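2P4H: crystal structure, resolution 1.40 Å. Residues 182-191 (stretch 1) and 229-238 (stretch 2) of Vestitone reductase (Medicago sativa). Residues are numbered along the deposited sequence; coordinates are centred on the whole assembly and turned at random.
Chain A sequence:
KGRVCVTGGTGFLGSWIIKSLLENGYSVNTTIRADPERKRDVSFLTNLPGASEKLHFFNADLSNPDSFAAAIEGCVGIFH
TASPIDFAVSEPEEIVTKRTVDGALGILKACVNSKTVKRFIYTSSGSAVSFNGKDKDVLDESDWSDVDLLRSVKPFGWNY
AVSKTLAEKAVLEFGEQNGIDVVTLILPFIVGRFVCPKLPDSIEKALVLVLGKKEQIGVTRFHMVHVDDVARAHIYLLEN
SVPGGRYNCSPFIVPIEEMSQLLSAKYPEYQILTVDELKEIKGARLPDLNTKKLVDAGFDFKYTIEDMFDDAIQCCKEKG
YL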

# COMPACT_ATOMS: atom_id res chain seq x y z
N VAL A 182 -11.50 -8.92 -9.45
CA VAL A 182 -10.31 -8.53 -8.72
C VAL A 182 -9.53 -7.37 -9.34
O VAL A 182 -9.35 -7.30 -10.55
CB VAL A 182 -9.33 -9.72 -8.60
CG1 VAL A 182 -8.00 -9.26 -8.00
CG2 VAL A 182 -9.94 -10.81 -7.75
N VAL A 183 -9.10 -6.46 -8.47
CA VAL A 183 -8.27 -5.35 -8.87
C VAL A 183 -7.07 -5.41 -7.93
O VAL A 183 -7.23 -5.70 -6.74
CB VAL A 183 -8.96 -3.97 -8.68
CG1 VAL A 183 -7.91 -2.86 -8.62
CG2 VAL A 183 -9.91 -3.71 -9.83
N THR A 184 -5.88 -5.19 -8.47
CA THR A 184 -4.69 -5.16 -7.64
C THR A 184 -4.09 -3.78 -7.82
O THR A 184 -4.09 -3.22 -8.92
CB THR A 184 -3.65 -6.24 -8.03
OG1 THR A 184 -3.18 -6.01 -9.37
CG2 THR A 184 -4.25 -7.63 -7.92
N LEU A 185 -3.62 -3.20 -6.72
CA LEU A 185 -3.01 -1.87 -6.77
C LEU A 185 -1.53 -2.00 -6.49
O LEU A 185 -1.13 -2.46 -5.41
CB LEU A 185 -3.67 -0.95 -5.75
CG LEU A 185 -5.06 -0.41 -6.10
CD1 LEU A 185 -5.70 0.21 -4.87
CD2 LEU A 185 -4.94 0.62 -7.22
N ILE A 186 -0.71 -1.62 -7.46
CA ILE A 186 0.73 -1.69 -7.31
C ILE A 186 1.15 -0.38 -6.63
O ILE A 186 1.16 0.68 -7.25
CB ILE A 186 1.40 -1.84 -8.69
CG1 ILE A 186 0.81 -3.07 -9.41
CG2 ILE A 186 2.91 -1.99 -8.53
CD1 ILE A 186 1.18 -3.17 -10.89
N LEU A 187 1.48 -0.48 -5.35
CA LEU A 187 1.82 0.68 -4.55
C LEU A 187 3.30 0.91 -4.29
O LEU A 187 4.03 -0.01 -3.93
CB LEU A 187 1.07 0.60 -3.21
CG LEU A 187 -0.45 0.46 -3.31
CD1 LEU A 187 -1.04 0.18 -1.94
CD2 LEU A 187 -1.04 1.73 -3.90
N PRO A 188 3.75 2.16 -4.45
CA PRO A 188 5.14 2.57 -4.24
C PRO A 188 5.29 2.95 -2.76
O PRO A 188 4.62 2.37 -1.91
CB PRO A 188 5.27 3.77 -5.17
CG PRO A 188 3.94 4.44 -4.97
CD PRO A 188 2.95 3.28 -4.97
N PHE A 189 6.16 3.89 -2.45
CA PHE A 189 6.30 4.33 -1.06
C PHE A 189 5.02 5.10 -0.72
O PHE A 189 4.72 6.11 -1.36
CB PHE A 189 7.51 5.26 -0.89
CG PHE A 189 8.82 4.54 -0.80
CD1 PHE A 189 9.36 4.20 0.43
CD2 PHE A 189 9.53 4.21 -1.95
CE1 PHE A 189 10.59 3.54 0.52
CE2 PHE A 189 10.76 3.55 -1.87
CZ PHE A 189 11.29 3.22 -0.63
N ILE A 190 4.27 4.61 0.26
CA ILE A 190 3.03 5.26 0.69
C ILE A 190 3.36 6.23 1.82
O ILE A 190 3.92 5.83 2.85
CB ILE A 190 2.03 4.20 1.18
CG1 ILE A 190 1.79 3.16 0.08
CG2 ILE A 190 0.72 4.87 1.58
CD1 ILE A 190 1.02 1.95 0.55
N VAL A 191 3.01 7.50 1.63
CA VAL A 191 3.36 8.54 2.60
C VAL A 191 2.22 9.52 2.88
O VAL A 191 1.43 9.84 2.00
CB VAL A 191 4.58 9.34 2.06
CG1 VAL A 191 4.99 10.44 3.03
CG2 VAL A 191 5.75 8.38 1.81
N ASP A 229 -4.67 9.29 -1.18
CA ASP A 229 -5.03 9.04 -2.56
C ASP A 229 -5.17 7.52 -2.75
O ASP A 229 -5.96 7.07 -3.57
CB ASP A 229 -4.01 9.61 -3.54
CG ASP A 229 -4.33 11.04 -3.96
OD1 ASP A 229 -5.54 11.36 -4.09
OD2 ASP A 229 -3.40 11.84 -4.17
N VAL A 230 -4.42 6.74 -1.97
CA VAL A 230 -4.54 5.29 -2.07
C VAL A 230 -5.93 4.89 -1.56
O VAL A 230 -6.59 4.04 -2.16
CB VAL A 230 -3.47 4.55 -1.25
CG1 VAL A 230 -3.71 3.04 -1.31
CG2 VAL A 230 -2.08 4.86 -1.79
N ALA A 231 -6.37 5.51 -0.47
CA ALA A 231 -7.69 5.21 0.08
C ALA A 231 -8.75 5.64 -0.94
O ALA A 231 -9.71 4.92 -1.19
CB ALA A 231 -7.90 5.94 1.40
N ARG A 232 -8.56 6.81 -1.53
CA ARG A 232 -9.50 7.31 -2.53
C ARG A 232 -9.56 6.38 -3.74
O ARG A 232 -10.63 6.15 -4.30
CB ARG A 232 -9.11 8.73 -2.98
CG ARG A 232 -9.34 9.79 -1.91
CD ARG A 232 -8.96 11.20 -2.37
NE ARG A 232 -9.76 11.65 -3.51
CZ ARG A 232 -9.36 11.60 -4.78
NH1 ARG A 232 -8.16 11.13 -5.09
NH2 ARG A 232 -10.18 11.99 -5.75
N ALA A 233 -8.41 5.83 -4.14
CA ALA A 233 -8.36 4.91 -5.28
C ALA A 233 -9.15 3.64 -4.99
O ALA A 233 -9.81 3.11 -5.88
CB ALA A 233 -6.91 4.57 -5.62
N HIS A 234 -9.07 3.15 -3.75
CA HIS A 234 -9.81 1.95 -3.36
C HIS A 234 -11.31 2.20 -3.52
O HIS A 234 -12.03 1.39 -4.10
CB HIS A 234 -9.52 1.58 -1.90
CG HIS A 234 -8.25 0.81 -1.71
ND1 HIS A 234 -8.22 -0.54 -1.45
CD2 HIS A 234 -6.96 1.22 -1.72
CE1 HIS A 234 -6.97 -0.93 -1.31
NE2 HIS A 234 -6.18 0.12 -1.47
N ILE A 235 -11.78 3.33 -2.99
CA ILE A 235 -13.20 3.65 -3.07
C ILE A 235 -13.62 3.86 -4.52
O ILE A 235 -14.69 3.41 -4.93
CB ILE A 235 -13.51 4.91 -2.22
CG1 ILE A 235 -13.27 4.58 -0.74
CG2 ILE A 235 -14.95 5.35 -2.44
CD1 ILE A 235 -13.44 5.77 0.19
N TYR A 236 -12.78 4.53 -5.30
CA TYR A 236 -13.09 4.78 -6.71
C TYR A 236 -13.28 3.47 -7.48
O TYR A 236 -14.25 3.30 -8.22
CB TYR A 236 -11.98 5.59 -7.37
CG TYR A 236 -12.27 5.92 -8.82
CD1 TYR A 236 -13.06 7.02 -9.16
CD2 TYR A 236 -11.81 5.09 -9.84
CE1 TYR A 236 -13.39 7.28 -10.48
CE2 TYR A 236 -12.13 5.34 -11.17
CZ TYR A 236 -12.92 6.44 -11.48
OH TYR A 236 -13.24 6.69 -12.80
N LEU A 237 -12.34 2.54 -7.31
CA LEU A 237 -12.40 1.27 -8.02
C LEU A 237 -13.54 0.38 -7.52
O LEU A 237 -14.00 -0.50 -8.25
CB LEU A 237 -11.05 0.56 -7.91
CG LEU A 237 -9.95 1.32 -8.65
CD1 LEU A 237 -8.58 0.74 -8.30
CD2 LEU A 237 -10.20 1.25 -10.16
N LEU A 238 -13.99 0.61 -6.30
CA LEU A 238 -15.10 -0.16 -5.76
C LEU A 238 -16.42 0.37 -6.34
O LEU A 238 -17.32 -0.41 -6.65
CB LEU A 238 -15.15 -0.03 -4.23
CG LEU A 238 -16.44 -0.52 -3.55
CD1 LEU A 238 -16.58 -2.02 -3.71
CD2 LEU A 238 -16.42 -0.14 -2.08

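Stretch 2 is one unbroken run of helix, part of a longer helix that extends beyond it at both ends. It lies against stretch 1, which holds a strand beginning at V182 and a second short strand, 189-191, after P188. The axes of the helix and the first strand come within 10.5 Å of each other. Their N-to-C directions differ by 161°, so the two run nearly antiparallel. The start of stretch 2 therefore sits beside the end of stretch 1, and the end of stretch 2 beside its start. No hydrogen bond crosses between the stretches. The contact is made by side chains, almost all of them apolar, and it buries 315 Å² counting both sides.

D229 opens the stretch and does not reach the strands. Its carboxylate pairs within the helix and also bonds elsewhere in the structure: R232 NH1 lies 2.8 Å from D229 OD1 in a salt bridge. The hydrogen bond within that pair is weak, because its angle at the hydrogen is only 127°. The backbone is tied at the same place, with A233 N 2.8 Å from D229 O.

V230 makes the first contact across. It points toward stretch 1 and meets two residues there. V230 CG2 lies 3.9 Å from L187 CD2 and 4.4 Å from I190 CG2. One methyl group thus touches both L187 and I190, on the two sides of P188 in sequence. These are van der Waals contacts between branched aliphatic groups. The one to L187 is the closer, and the one to I190, which is partly exposed, is looser.

A231 points away from the strands. R232 is also out of reach, so its charged end stays clear of the apolar contact. A233 points toward stretch 1, but A233 CB stays 4.6 Å from L185 CD1, just too far to count as a contact.

H234 leaves its backbone sideways, yet the end of its side chain comes nearer to stretch 1. L185 packs over one face of the imidazole. Its CD1 methyl lies 3.7 Å from the ring centroid of H234 and 26° off the ring normal. This is a CH-pi contact, in which a weakly polarised methyl group rests on the pi electrons of the ring. The orientation of the imidazole in the model is uncertain, but the methyl lies over the ring in any case.

I235 and Y236 are out of reach of the strands. L237 points toward them and closes the contact. Its CD1 methyl is 3.7 Å from V183 CG1 and 3.8 Å from L185 CD2, so it touches two residues whose side chains both point toward the helix. T184, between them, points away, as expected from the alternation of a strand. L185 in turn reaches both H234 and L237, through CD1 and CD2 respectively, and has the largest covered area of any residue in either stretch. L238 points sideways and makes no contact.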